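PDB 6K5J: GH3 beta-N-acetylglucosaminidase from Paenibacillaceae, which removes terminal non-reducing beta-linked N-acetylglucosamine residues by hydrolysis, as a family 3 glycoside hydrolase. Local coordinates for residues Asp32-Leu37 with Ala64-Ile69; Ala118-Ser123 with Thr362-Arg367; Gly188-Asp193 with Pro199-Ala204; Ala466-Leu471 with Leu479-Ala484. One frame throughout, in Å; residues are numbered along the deposited sequence.

Contact 1: Asp32-Leu37 with Ala64-Ile69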
loop_
_atom_site.group_PDB
_atom_site.type_symbol
_atom_site.label_atom_id
_atom_site.label_comp_id
_atom_site.label_asym_id
_atom_site.label_seq_id
_atom_site.Cartn_x
_atom_site.Cartn_y
_atom_site.Cartn_z
ATOM N N ASP A 32 25.254 2.242 11.559
ATOM C CA ASP A 32 26.466 1.526 11.166
ATOM C C ASP A 32 26.153 0.418 10.166
ATOM O O ASP A 32 26.939 0.162 9.247
ATOM C CB ASP A 32 27.163 0.941 12.397
ATOM C CG ASP A 32 27.792 2.003 13.276
ATOM O OD1 ASP A 32 27.977 3.148 12.813
ATOM O OD2 ASP A 32 28.108 1.685 14.443
ATOM N N ASP A 33 25.015 -0.263 10.334
ATOM C CA ASP A 33 24.615 -1.260 9.347
ATOM C C ASP A 33 24.391 -0.617 7.981
ATOM O O ASP A 33 24.791 -1.168 6.949
ATOM C CB ASP A 33 23.338 -1.975 9.796
ATOM C CG ASP A 33 23.593 -3.031 10.844
ATOM O OD1 ASP A 33 24.766 -3.302 11.144
ATOM O OD2 ASP A 33 22.608 -3.582 11.367
ATOM N N ALA A 34 23.731 0.538 7.956
ATOM C CA ALA A 34 23.495 1.213 6.683
ATOM C C ALA A 34 24.816 1.619 6.033
ATOM O O ALA A 34 25.002 1.470 4.814
ATOM C CB ALA A 34 22.597 2.429 6.909
ATOM N N ARG A 35 25.761 2.085 6.847
ATOM C CA ARG A 35 27.064 2.500 6.339
ATOM C C ARG A 35 27.821 1.330 5.711
ATOM O O ARG A 35 28.436 1.476 4.646
ATOM C CB ARG A 35 27.858 3.129 7.482
ATOM C CG ARG A 35 29.100 3.876 7.075
ATOM C CD ARG A 35 29.700 4.602 8.281
ATOM N NE ARG A 35 28.738 5.511 8.900
ATOM C CZ ARG A 35 28.570 6.778 8.531
ATOM N NH1 ARG A 35 29.305 7.284 7.544
ATOM N NH2 ARG A 35 27.668 7.539 9.142
ATOM N N LYS A 36 27.775 0.159 6.351
ATOM C CA LYS A 36 28.474 -1.017 5.834
ATOM C C LYS A 36 27.778 -1.581 4.595
ATOM O O LYS A 36 28.441 -2.022 3.645
ATOM C CB LYS A 36 28.581 -2.076 6.938
ATOM C CG LYS A 36 29.673 -1.724 7.974
ATOM C CD LYS A 36 30.009 -2.847 8.970
ATOM C CE LYS A 36 31.470 -3.263 8.872
ATOM N NZ LYS A 36 32.371 -2.691 9.903
ATOM N N LEU A 37 26.443 -1.578 4.586
ATOM C CA LEU A 37 25.712 -2.001 3.395
ATOM C C LEU A 37 26.105 -1.158 2.187
ATOM O O LEU A 37 26.286 -1.684 1.083
ATOM C CB LEU A 37 24.203 -1.904 3.638
ATOM C CG LEU A 37 23.548 -2.936 4.570
ATOM C CD1 LEU A 37 22.135 -2.507 4.930
ATOM C CD2 LEU A 37 23.550 -4.299 3.931
ATOM N N ALA A 64 19.767 12.561 2.245
ATOM C CA ALA A 64 20.982 13.224 1.781
ATOM C C ALA A 64 22.222 12.594 2.404
ATOM O O ALA A 64 23.269 12.489 1.750
ATOM C CB ALA A 64 20.913 14.719 2.098
ATOM N N GLU A 65 22.120 12.175 3.673
ATOM C CA GLU A 65 23.232 11.505 4.341
ATOM C C GLU A 65 23.563 10.186 3.663
ATOM O O GLU A 65 24.734 9.888 3.406
ATOM C CB GLU A 65 22.911 11.270 5.825
ATOM C CG GLU A 65 24.073 10.608 6.595
ATOM C CD GLU A 65 23.734 10.237 8.036
ATOM O OE1 GLU A 65 22.534 10.104 8.363
ATOM O OE2 GLU A 65 24.677 10.069 8.847
ATOM N N LEU A 66 22.541 9.371 3.376
ATOM C CA LEU A 66 22.791 8.102 2.702
ATOM C C LEU A 66 23.456 8.319 1.347
ATOM O O LEU A 66 24.379 7.586 0.976
ATOM C CB LEU A 66 21.481 7.317 2.542
ATOM C CG LEU A 66 20.850 6.818 3.850
ATOM C CD1 LEU A 66 19.411 6.321 3.629
ATOM C CD2 LEU A 66 21.707 5.717 4.513
ATOM N N GLN A 67 22.989 9.310 0.588
ATOM C CA GLN A 67 23.598 9.592 -0.706
ATOM C C GLN A 67 25.029 10.092 -0.548
ATOM O O GLN A 67 25.902 9.774 -1.366
ATOM C CB GLN A 67 22.747 10.606 -1.467
ATOM C CG GLN A 67 21.337 10.099 -1.771
ATOM C CD GLN A 67 21.288 9.088 -2.884
ATOM O OE1 GLN A 67 22.323 8.558 -3.329
ATOM N NE2 GLN A 67 20.073 8.788 -3.340
ATOM N N GLN A 68 25.286 10.868 0.502
ATOM C CA GLN A 68 26.640 11.349 0.750
ATOM C C GLN A 68 27.574 10.203 1.105
ATOM O O GLN A 68 28.729 10.179 0.668
ATOM C CB GLN A 68 26.615 12.394 1.863
ATOM C CG GLN A 68 27.976 12.934 2.255
ATOM C CD GLN A 68 27.863 13.944 3.380
ATOM O OE1 GLN A 68 26.837 14.008 4.067
ATOM N NE2 GLN A 68 28.912 14.736 3.579
ATOM N N ILE A 69 27.090 9.248 1.903
ATOM C CA ILE A 69 27.892 8.077 2.248
ATOM C C ILE A 69 28.261 7.305 0.993
ATOM O O ILE A 69 29.402 6.844 0.839
ATOM C CB ILE A 69 27.132 7.193 3.259
ATOM C CG1 ILE A 69 27.086 7.879 4.629
ATOM C CG2 ILE A 69 27.754 5.798 3.361
ATOM C CD1 ILE A 69 26.066 7.269 5.610
HETATM O O HOH W 1 27.373 10.369 8.117
#
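Arg35 lays its guanidinium across the end of Ile69 where helices 32-39 and 56-72 pack side by side in the TIM-barrel-type N-terminal domain. The helices follow successive parallel strands, 21-23 and 45-47; their axes in this region approach to 10.3 Å and cross at -40°. The arginine chain runs outward with CG anti to the backbone N (chi1 -167°) and then bends at chi3, which brings its flat end over the neighbouring helix. It crosses Ile69 at about a right angle, with Ile69 CD1 under one face, offset toward the rim; Arg35 NH1 lies 3.7 Å from Ile69 CG1. A long aliphatic stem with a polar tip suits this border, covering a buried isoleucine while reaching solvent. Further inside the contact is apolar: Ala34 CB meets Leu66 CD2 at 4.2 Å, and a small apolar alanine suits this buried position, with Phe25 also against it. Glu65 arrives crosswise to Arg35. Its OE1 is taken by the backbone N of Ala30, while OE2 forms a long salt bridge to Arg35 NH2. A water bridges the same two groups: lying in the guanidinium plane, it accepts from Arg35 NH2 at 3.0 Å and donates to Glu65 OE2 at 2.8 Å.

Contact 2: Ala118-Ser123 with Thr362-Arg367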
loop_
_atom_site.group_PDB
_atom_site.type_symbol
_atom_site.label_atom_id
_atom_site.label_comp_id
_atom_site.label_asym_id
_atom_site.label_seq_id
_atom_site.Cartn_x
_atom_site.Cartn_y
_atom_site.Cartn_z
ATOM N N ALA A 118 -1.471 10.794 -6.623
ATOM C CA ALA A 118 -0.124 10.255 -6.760
ATOM C C ALA A 118 0.899 11.366 -6.916
ATOM O O ALA A 118 2.035 11.250 -6.433
ATOM C CB ALA A 118 -0.062 9.300 -7.954
ATOM N N HIS A 119 0.525 12.451 -7.598
ATOM C CA HIS A 119 1.479 13.544 -7.783
ATOM C C HIS A 119 1.773 14.255 -6.466
ATOM O O HIS A 119 2.905 14.691 -6.231
ATOM C CB HIS A 119 0.964 14.533 -8.826
ATOM C CG HIS A 119 1.991 15.542 -9.243
ATOM N ND1 HIS A 119 3.048 15.223 -10.068
ATOM C CD2 HIS A 119 2.126 16.856 -8.950
ATOM C CE1 HIS A 119 3.787 16.301 -10.273
ATOM N NE2 HIS A 119 3.252 17.305 -9.602
ATOM N N ILE A 120 0.777 14.388 -5.593
ATOM C CA ILE A 120 1.048 14.935 -4.265
ATOM C C ILE A 120 1.999 14.020 -3.503
ATOM O O ILE A 120 3.003 14.473 -2.938
ATOM C CB ILE A 120 -0.257 15.147 -3.481
ATOM C CG1 ILE A 120 -1.036 16.342 -4.032
ATOM C CG2 ILE A 120 0.057 15.357 -2.003
ATOM C CD1 ILE A 120 -2.451 16.426 -3.455
ATOM N N ILE A 121 1.687 12.719 -3.457
ATOM C CA ILE A 121 2.582 11.778 -2.776
ATOM C C ILE A 121 3.994 11.887 -3.341
ATOM O O ILE A 121 4.980 11.965 -2.597
ATOM C CB ILE A 121 2.062 10.333 -2.897
ATOM C CG1 ILE A 121 0.812 10.115 -2.032
ATOM C CG2 ILE A 121 3.174 9.339 -2.482
ATOM C CD1 ILE A 121 0.071 8.782 -2.345
ATOM N N GLY A 122 4.110 11.859 -4.670
ATOM C CA GLY A 122 5.427 11.829 -5.286
ATOM C C GLY A 122 6.192 13.127 -5.103
ATOM O O GLY A 122 7.413 13.119 -4.927
ATOM N N SER A 123 5.487 14.259 -5.158
ATOM C CA SER A 123 6.131 15.552 -4.942
ATOM C C SER A 123 6.706 15.632 -3.544
ATOM O O SER A 123 7.826 16.115 -3.343
ATOM C CB SER A 123 5.120 16.686 -5.137
ATOM O OG SER A 123 4.857 16.869 -6.510
ATOM N N THR A 362 -4.418 19.975 0.922
ATOM C CA THR A 362 -5.404 19.400 1.828
ATOM C C THR A 362 -6.812 19.557 1.267
ATOM O O THR A 362 -7.612 18.617 1.296
ATOM C CB THR A 362 -5.300 20.060 3.204
ATOM O OG1 THR A 362 -4.006 19.800 3.768
ATOM C CG2 THR A 362 -6.403 19.536 4.154
ATOM N N GLU A 363 -7.134 20.740 0.740
ATOM C CA GLU A 363 -8.476 20.936 0.200
ATOM C C GLU A 363 -8.698 20.115 -1.059
ATOM O O GLU A 363 -9.812 19.640 -1.299
ATOM C CB GLU A 363 -8.721 22.423 -0.051
ATOM C CG GLU A 363 -8.868 23.181 1.257
ATOM C CD GLU A 363 -8.707 24.675 1.098
ATOM O OE1 GLU A 363 -8.578 25.144 -0.055
ATOM O OE2 GLU A 363 -8.732 25.375 2.130
ATOM N N LEU A 364 -7.649 19.909 -1.853
ATOM C CA LEU A 364 -7.763 19.046 -3.022
ATOM C C LEU A 364 -8.145 17.617 -2.626
ATOM O O LEU A 364 -9.039 17.014 -3.233
ATOM C CB LEU A 364 -6.445 19.051 -3.797
ATOM C CG LEU A 364 -6.440 18.407 -5.184
ATOM C CD1 LEU A 364 -5.355 19.043 -6.039
ATOM C CD2 LEU A 364 -6.240 16.893 -5.123
ATOM N N VAL A 365 -7.450 17.040 -1.634
ATOM C CA VAL A 365 -7.748 15.655 -1.268
ATOM C C VAL A 365 -9.089 15.571 -0.543
ATOM O O VAL A 365 -9.784 14.552 -0.636
ATOM C CB VAL A 365 -6.610 15.014 -0.436
ATOM C CG1 VAL A 365 -5.291 14.996 -1.219
ATOM C CG2 VAL A 365 -6.439 15.687 0.891
ATOM N N GLU A 366 -9.478 16.627 0.176
ATOM C CA GLU A 366 -10.825 16.676 0.745
ATOM C C GLU A 366 -11.888 16.566 -0.346
ATOM O O GLU A 366 -12.877 15.838 -0.200
ATOM C CB GLU A 366 -11.003 17.965 1.552
ATOM C CG GLU A 366 -10.323 17.888 2.922
ATOM C CD GLU A 366 -10.357 19.190 3.690
ATOM O OE1 GLU A 366 -10.805 20.218 3.125
ATOM O OE2 GLU A 366 -9.926 19.177 4.867
ATOM N N ARG A 367 -11.680 17.255 -1.463
ATOM C CA ARG A 367 -12.655 17.182 -2.542
ATOM C C ARG A 367 -12.684 15.800 -3.183
ATOM O O ARG A 367 -13.743 15.354 -3.636
ATOM C CB ARG A 367 -12.370 18.280 -3.560
ATOM C CG ARG A 367 -12.661 19.660 -2.977
ATOM C CD ARG A 367 -12.490 20.791 -3.999
ATOM N NE ARG A 367 -12.302 22.037 -3.274
ATOM C CZ ARG A 367 -11.143 22.670 -3.170
ATOM N NH1 ARG A 367 -10.066 22.189 -3.777
ATOM N NH2 ARG A 367 -11.065 23.784 -2.459
#
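Ile120 meets Leu364 and Val365 through methyl groups alone, and the flat groups of both helices stand to the side of that meeting. On helix 111-127 the His119 ring has Ser123 OG above one face, offset toward the rim, while its ND1 is hydrogen-bonded to the carbonyl of Gly171 on helix 158-174. On helix 359-372 the Arg367 guanidinium lies with Glu363 O 3.4 Å above one face, again toward the rim, and makes a long salt bridge from its NH2 to Glu363 OE1. The serine hydroxyl is itself tied to its own helix: Ser123 OG donates to His119 O at 2.9 Å, tilted 31° from the carbonyl plane, and Ser123 N reaches the same oxygen from the opposite face, so one acceptor serves two donors.

Between the helices the touching falls to Ile120 CD1. With chi2 at 169° the branch is stretched out, carrying this methyl across to Val365 CG1 at 3.9 Å and Leu364 CD2 at 4.2 Å. Ile120 and Leu364 run alongside one another, pointing opposite ways, whereas Val365 is crossed obliquely. Val99 against Ile120 and Pro100 against Val365 add further apolar cover. The contact joins a helix of the TIM-barrel-type domain to the one that leads into strand 374-377 of the mixed six-stranded sheet. Branched aliphatic residues suit such a junction because they fill it without needing polar partners. With no hydrogen bond or ion pair between these two segments and only 90 Å² buried, the chemistry suggests a light association here, resting on shape and exclusion of water.

Contact 3: Gly188-Asp193 with Pro199-Ala204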
loop_
_atom_site.group_PDB
_atom_site.type_symbol
_atom_site.label_atom_id
_atom_site.label_comp_id
_atom_site.label_asym_id
_atom_site.label_seq_id
_atom_site.Cartn_x
_atom_site.Cartn_y
_atom_site.Cartn_z
ATOM N N GLY A 188 -4.840 -9.950 -6.631
ATOM C CA GLY A 188 -6.171 -9.555 -6.182
ATOM C C GLY A 188 -7.132 -10.702 -5.921
ATOM O O GLY A 188 -8.096 -10.531 -5.163
ATOM N N ASP A 189 -6.899 -11.864 -6.527
ATOM C CA ASP A 189 -7.814 -12.997 -6.411
ATOM C C ASP A 189 -7.532 -13.869 -5.191
ATOM O O ASP A 189 -8.397 -14.667 -4.810
ATOM C CB ASP A 189 -7.740 -13.838 -7.710
ATOM C CG ASP A 189 -8.723 -15.013 -7.738
ATOM O OD1 ASP A 189 -9.908 -14.790 -8.039
ATOM O OD2 ASP A 189 -8.297 -16.165 -7.496
ATOM N N THR A 190 -6.384 -13.697 -4.532
ATOM C CA THR A 190 -5.931 -14.662 -3.534
ATOM C C THR A 190 -6.815 -14.637 -2.298
ATOM O O THR A 190 -7.126 -13.568 -1.764
ATOM C CB THR A 190 -4.482 -14.383 -3.113
ATOM O OG1 THR A 190 -4.374 -13.052 -2.579
ATOM C CG2 THR A 190 -3.524 -14.564 -4.289
ATOM N N GLY A 191 -7.203 -15.823 -1.830
ATOM C CA GLY A 191 -7.779 -15.945 -0.505
ATOM C C GLY A 191 -6.770 -16.096 0.606
ATOM O O GLY A 191 -7.141 -16.122 1.784
ATOM N N GLU A 192 -5.487 -16.193 0.268
ATOM C CA GLU A 192 -4.427 -16.340 1.248
ATOM C C GLU A 192 -3.412 -15.216 1.100
ATOM O O GLU A 192 -3.283 -14.601 0.042
ATOM C CB GLU A 192 -3.733 -17.693 1.107
ATOM C CG GLU A 192 -4.630 -18.862 1.476
ATOM C CD GLU A 192 -3.845 -20.142 1.579
ATOM O OE1 GLU A 192 -3.576 -20.747 0.520
ATOM O OE2 GLU A 192 -3.479 -20.523 2.714
ATOM N N ASP A 193 -2.686 -14.969 2.185
ATOM C CA ASP A 193 -1.771 -13.841 2.303
ATOM C C ASP A 193 -0.350 -14.359 2.120
ATOM O O ASP A 193 0.085 -15.252 2.857
ATOM C CB ASP A 193 -1.951 -13.166 3.667
ATOM C CG ASP A 193 -1.059 -11.954 3.862
ATOM O OD1 ASP A 193 -0.134 -11.726 3.050
ATOM O OD2 ASP A 193 -1.277 -11.230 4.860
ATOM N N PRO A 199 0.222 -18.576 -1.559
ATOM C CA PRO A 199 -1.105 -18.627 -2.177
ATOM C C PRO A 199 -1.029 -19.117 -3.615
ATOM O O PRO A 199 0.017 -19.070 -4.268
ATOM C CB PRO A 199 -1.588 -17.169 -2.118
ATOM C CG PRO A 199 -0.580 -16.436 -1.223
ATOM C CD PRO A 199 0.700 -17.193 -1.407
ATOM N N THR A 200 -2.176 -19.586 -4.102
ATOM C CA THR A 200 -2.341 -20.032 -5.478
ATOM C C THR A 200 -3.473 -19.253 -6.128
ATOM O O THR A 200 -4.525 -19.050 -5.512
ATOM C CB THR A 200 -2.654 -21.533 -5.548
ATOM O OG1 THR A 200 -1.580 -22.274 -4.968
ATOM C CG2 THR A 200 -2.859 -21.980 -7.011
ATOM N N VAL A 201 -3.241 -18.803 -7.357
ATOM C CA VAL A 201 -4.289 -18.310 -8.249
ATOM C C VAL A 201 -4.413 -19.362 -9.344
ATOM O O VAL A 201 -3.556 -19.422 -10.236
ATOM C CB VAL A 201 -3.947 -16.925 -8.814
ATOM C CG1 VAL A 201 -5.010 -16.466 -9.814
ATOM C CG2 VAL A 201 -3.821 -15.914 -7.672
ATOM N N PRO A 202 -5.422 -20.232 -9.302
ATOM C CA PRO A 202 -5.427 -21.425 -10.159
ATOM C C PRO A 202 -6.000 -21.230 -11.556
ATOM O O PRO A 202 -6.011 -22.187 -12.337
ATOM C CB PRO A 202 -6.303 -22.393 -9.353
ATOM C CG PRO A 202 -7.302 -21.500 -8.675
ATOM C CD PRO A 202 -6.575 -20.195 -8.381
ATOM N N HIS A 203 -6.441 -20.030 -11.901
ATOM C CA HIS A 203 -7.281 -19.838 -13.071
ATOM C C HIS A 203 -6.516 -20.041 -14.372
ATOM O O HIS A 203 -5.291 -19.920 -14.434
ATOM C CB HIS A 203 -7.894 -18.445 -13.039
ATOM C CG HIS A 203 -8.585 -18.145 -11.752
ATOM N ND1 HIS A 203 -9.713 -18.825 -11.344
ATOM C CD2 HIS A 203 -8.289 -17.275 -10.758
ATOM C CE1 HIS A 203 -10.091 -18.375 -10.161
ATOM N NE2 HIS A 203 -9.247 -17.430 -9.786
ATOM N N ALA A 204 -7.282 -20.325 -15.426
ATOM C CA ALA A 204 -6.738 -20.543 -16.753
ATOM C C ALA A 204 -6.185 -19.248 -17.335
ATOM O O ALA A 204 -6.534 -18.137 -16.924
ATOM C CB ALA A 204 -7.811 -21.108 -17.688
HETATM O O HOH W 2 -6.958 -17.746 -5.344
HETATM O O HOH W 3 -4.015 -20.366 -1.954
#
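Asp189 and His203 lock one end of two loop segments that run in nearly opposite directions in the connection of a family 3 barrel domain. His203 NE2 donates to Asp189 OD2 at 2.8 Å with a bond angle of 145°; the carboxylate meets the ring at its edge, and the donor comes from above the carboxylate plane, 51° out of it. The tight middle is apolar: Thr190 CG2 lies 3.7 Å from Val201 CG2 and 3.9 Å from Pro199 CB, while the threonine hydroxyl turns to His187 ND1. Pro199, compact and rigid, sets its CG 3.5 Å from Glu192 O. Toward solvent the packing gives way to a water between Glu192 OE1 and Thr200 N, its 2.5 Å approach to OE1 doubtfully short. Replacing Asp189 by an alanine removes the carboxylate and would probably leave His203 NE2 without its acceptor and Arg207 without this salt-bridge partner, the imidazole freer to turn. The side chain of Asp193, hydrogen-bonded to His195, lies about 5 Å from a bound N-acetylglucosamine, consistent with a loop beside the sugar. The connection links strand 178-184 to helix 205-210, with Ala204 at its N-cap position and Pro199 and Val201 hydrogen-bonded through their backbones to Leu233.

Contact 4: Ala466-Leu471 with Leu479-Ala484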
loop_
_atom_site.group_PDB
_atom_site.type_symbol
_atom_site.label_atom_id
_atom_site.label_comp_id
_atom_site.label_asym_id
_atom_site.label_seq_id
_atom_site.Cartn_x
_atom_site.Cartn_y
_atom_site.Cartn_z
ATOM N N ALA A 466 -20.326 -8.887 15.843
ATOM C CA ALA A 466 -21.388 -9.268 16.769
ATOM C C ALA A 466 -21.915 -8.061 17.536
ATOM O O ALA A 466 -23.126 -7.939 17.744
ATOM C CB ALA A 466 -20.882 -10.347 17.729
ATOM N N LEU A 467 -21.021 -7.160 17.962
ATOM C CA LEU A 467 -21.461 -5.924 18.596
ATOM C C LEU A 467 -22.365 -5.128 17.666
ATOM O O LEU A 467 -23.432 -4.651 18.071
ATOM C CB LEU A 467 -20.255 -5.082 19.018
ATOM C CG LEU A 467 -20.546 -3.650 19.477
ATOM C CD1 LEU A 467 -21.526 -3.651 20.636
ATOM C CD2 LEU A 467 -19.259 -2.934 19.872
ATOM N N ILE A 468 -21.956 -4.982 16.401
ATOM C CA ILE A 468 -22.754 -4.219 15.447
ATOM C C ILE A 468 -24.119 -4.867 15.249
ATOM O O ILE A 468 -25.157 -4.192 15.260
ATOM C CB ILE A 468 -22.008 -4.078 14.108
ATOM C CG1 ILE A 468 -20.746 -3.240 14.287
ATOM C CG2 ILE A 468 -22.933 -3.466 13.082
ATOM C CD1 ILE A 468 -19.794 -3.298 13.079
ATOM N N GLU A 469 -24.136 -6.185 15.032
ATOM C CA GLU A 469 -25.404 -6.887 14.858
ATOM C C GLU A 469 -26.286 -6.774 16.098
ATOM O O GLU A 469 -27.515 -6.702 15.980
ATOM C CB GLU A 469 -25.147 -8.358 14.508
ATOM C CG GLU A 469 -24.825 -8.597 13.026
ATOM C CD GLU A 469 -26.043 -8.489 12.126
ATOM O OE1 GLU A 469 -26.922 -9.379 12.200
ATOM O OE2 GLU A 469 -26.135 -7.515 11.343
ATOM N N ALA A 470 -25.680 -6.733 17.285
ATOM C CA ALA A 470 -26.456 -6.549 18.511
ATOM C C ALA A 470 -27.115 -5.176 18.538
ATOM O O ALA A 470 -28.311 -5.048 18.838
ATOM C CB ALA A 470 -25.556 -6.742 19.733
ATOM N N LEU A 471 -26.344 -4.133 18.215
ATOM C CA LEU A 471 -26.899 -2.787 18.166
ATOM C C LEU A 471 -27.983 -2.685 17.107
ATOM O O LEU A 471 -28.968 -1.957 17.281
ATOM C CB LEU A 471 -25.791 -1.769 17.891
ATOM C CG LEU A 471 -24.701 -1.623 18.945
ATOM C CD1 LEU A 471 -23.557 -0.748 18.432
ATOM C CD2 LEU A 471 -25.304 -1.014 20.208
ATOM N N LEU A 479 -29.249 3.010 14.185
ATOM C CA LEU A 479 -27.859 2.641 13.935
ATOM C C LEU A 479 -27.492 2.924 12.483
ATOM O O LEU A 479 -28.205 2.502 11.568
ATOM C CB LEU A 479 -27.635 1.161 14.239
ATOM C CG LEU A 479 -26.271 0.592 13.821
ATOM C CD1 LEU A 479 -25.184 1.178 14.702
ATOM C CD2 LEU A 479 -26.284 -0.936 13.915
ATOM N N ILE A 480 -26.384 3.636 12.280
ATOM C CA ILE A 480 -25.725 3.754 10.982
ATOM C C ILE A 480 -24.356 3.093 11.100
ATOM O O ILE A 480 -23.640 3.313 12.081
ATOM C CB ILE A 480 -25.563 5.228 10.549
ATOM C CG1 ILE A 480 -26.919 5.893 10.312
ATOM C CG2 ILE A 480 -24.679 5.351 9.292
ATOM C CD1 ILE A 480 -26.818 7.424 10.184
ATOM N N VAL A 481 -23.975 2.304 10.102
ATOM C CA VAL A 481 -22.637 1.725 10.039
ATOM C C VAL A 481 -21.903 2.344 8.852
ATOM O O VAL A 481 -22.461 2.455 7.755
ATOM C CB VAL A 481 -22.690 0.190 9.938
ATOM C CG1 VAL A 481 -21.272 -0.407 9.910
ATOM C CG2 VAL A 481 -23.470 -0.379 11.112
ATOM N N ALA A 482 -20.666 2.769 9.081
ATOM C CA ALA A 482 -19.800 3.295 8.036
ATOM C C ALA A 482 -18.481 2.545 8.112
ATOM O O ALA A 482 -17.785 2.618 9.128
ATOM C CB ALA A 482 -19.582 4.802 8.202
ATOM N N SER A 483 -18.149 1.805 7.058
ATOM C CA SER A 483 -16.920 1.028 7.057
ATOM C C SER A 483 -15.754 1.933 6.691
ATOM O O SER A 483 -15.827 2.692 5.716
ATOM C CB SER A 483 -17.016 -0.155 6.087
ATOM O OG SER A 483 -17.479 0.252 4.808
ATOM N N ALA A 484 -14.687 1.858 7.485
ATOM C CA ALA A 484 -13.484 2.655 7.276
ATOM C C ALA A 484 -12.292 1.800 6.866
ATOM O O ALA A 484 -11.151 2.283 6.877
ATOM C CB ALA A 484 -13.148 3.457 8.536
#
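Ile468 and Val481 come together through their CG2 methyls: Ile468 swings CG2 anti to its own backbone N, and Val481, with chi1 at -179°, leaves CG2 beside its backbone N and facing the helix. The two methyls lie 3.7 Å apart and the side chains cross at a slant. Leu479 works differently. Its CG stands anti to the backbone N (chi1 171°), and the next bond turns CD2 up against the helix backbone, where Leu479 CD2 sits 3.7 Å from Ile468 O. The same methyl meets Leu471 CB at 4.1 Å, so it is lodged between two residues one helical turn apart.

This is the helix-on-sheet packing of a beta-alpha-beta crossover, strand 450-455, helix 462-472 and strand 478-483, in the mixed six-stranded sheet. The local helix axis runs 151° from the strand direction at a closest approach of 9.7 Å. Alternation along the strand explains the choice of residues: Leu479 and Val481 point to this helix, whereas Ile480 and Ala482 turn to the other side of the sheet. Beta-branched valine suits an extended strand, and flexible leucine places CD2 in the groove between Ile468 and Leu471. Val453 of the neighbouring strand touches both Leu471 and Leu479, extending the same apolar layer. The backbones of Ile480, Val481 and Ala482 bond to neighbouring chain segments, and no hydrogen bond joins helix to strand here, so the helix rests on the sheet by hydrophobic packing.

Overall arrangement
Contacts 1 and 3 belong to the TIM-barrel-type domain, their centres 39 Å apart, yet they differ: contact 1 pairs two outer helices, its buried methyls fringed by a long, water-bridged ion pair, whereas contact 3 shapes a single partly buried connection and carries the one direct hydrogen bond between segments. Contact 4 holds helix to sheet in the mixed-sheet part of the chain, on the opposite side of the chain's centre from contact 1. Contact 2, the smallest in area, links the two parts. Contacts 2 and 4 are buried and joined by aliphatic side chains, without a cross-segment hydrogen bond; polar chemistry appears in contacts 1 and 3, where charged side chains lie near solvent.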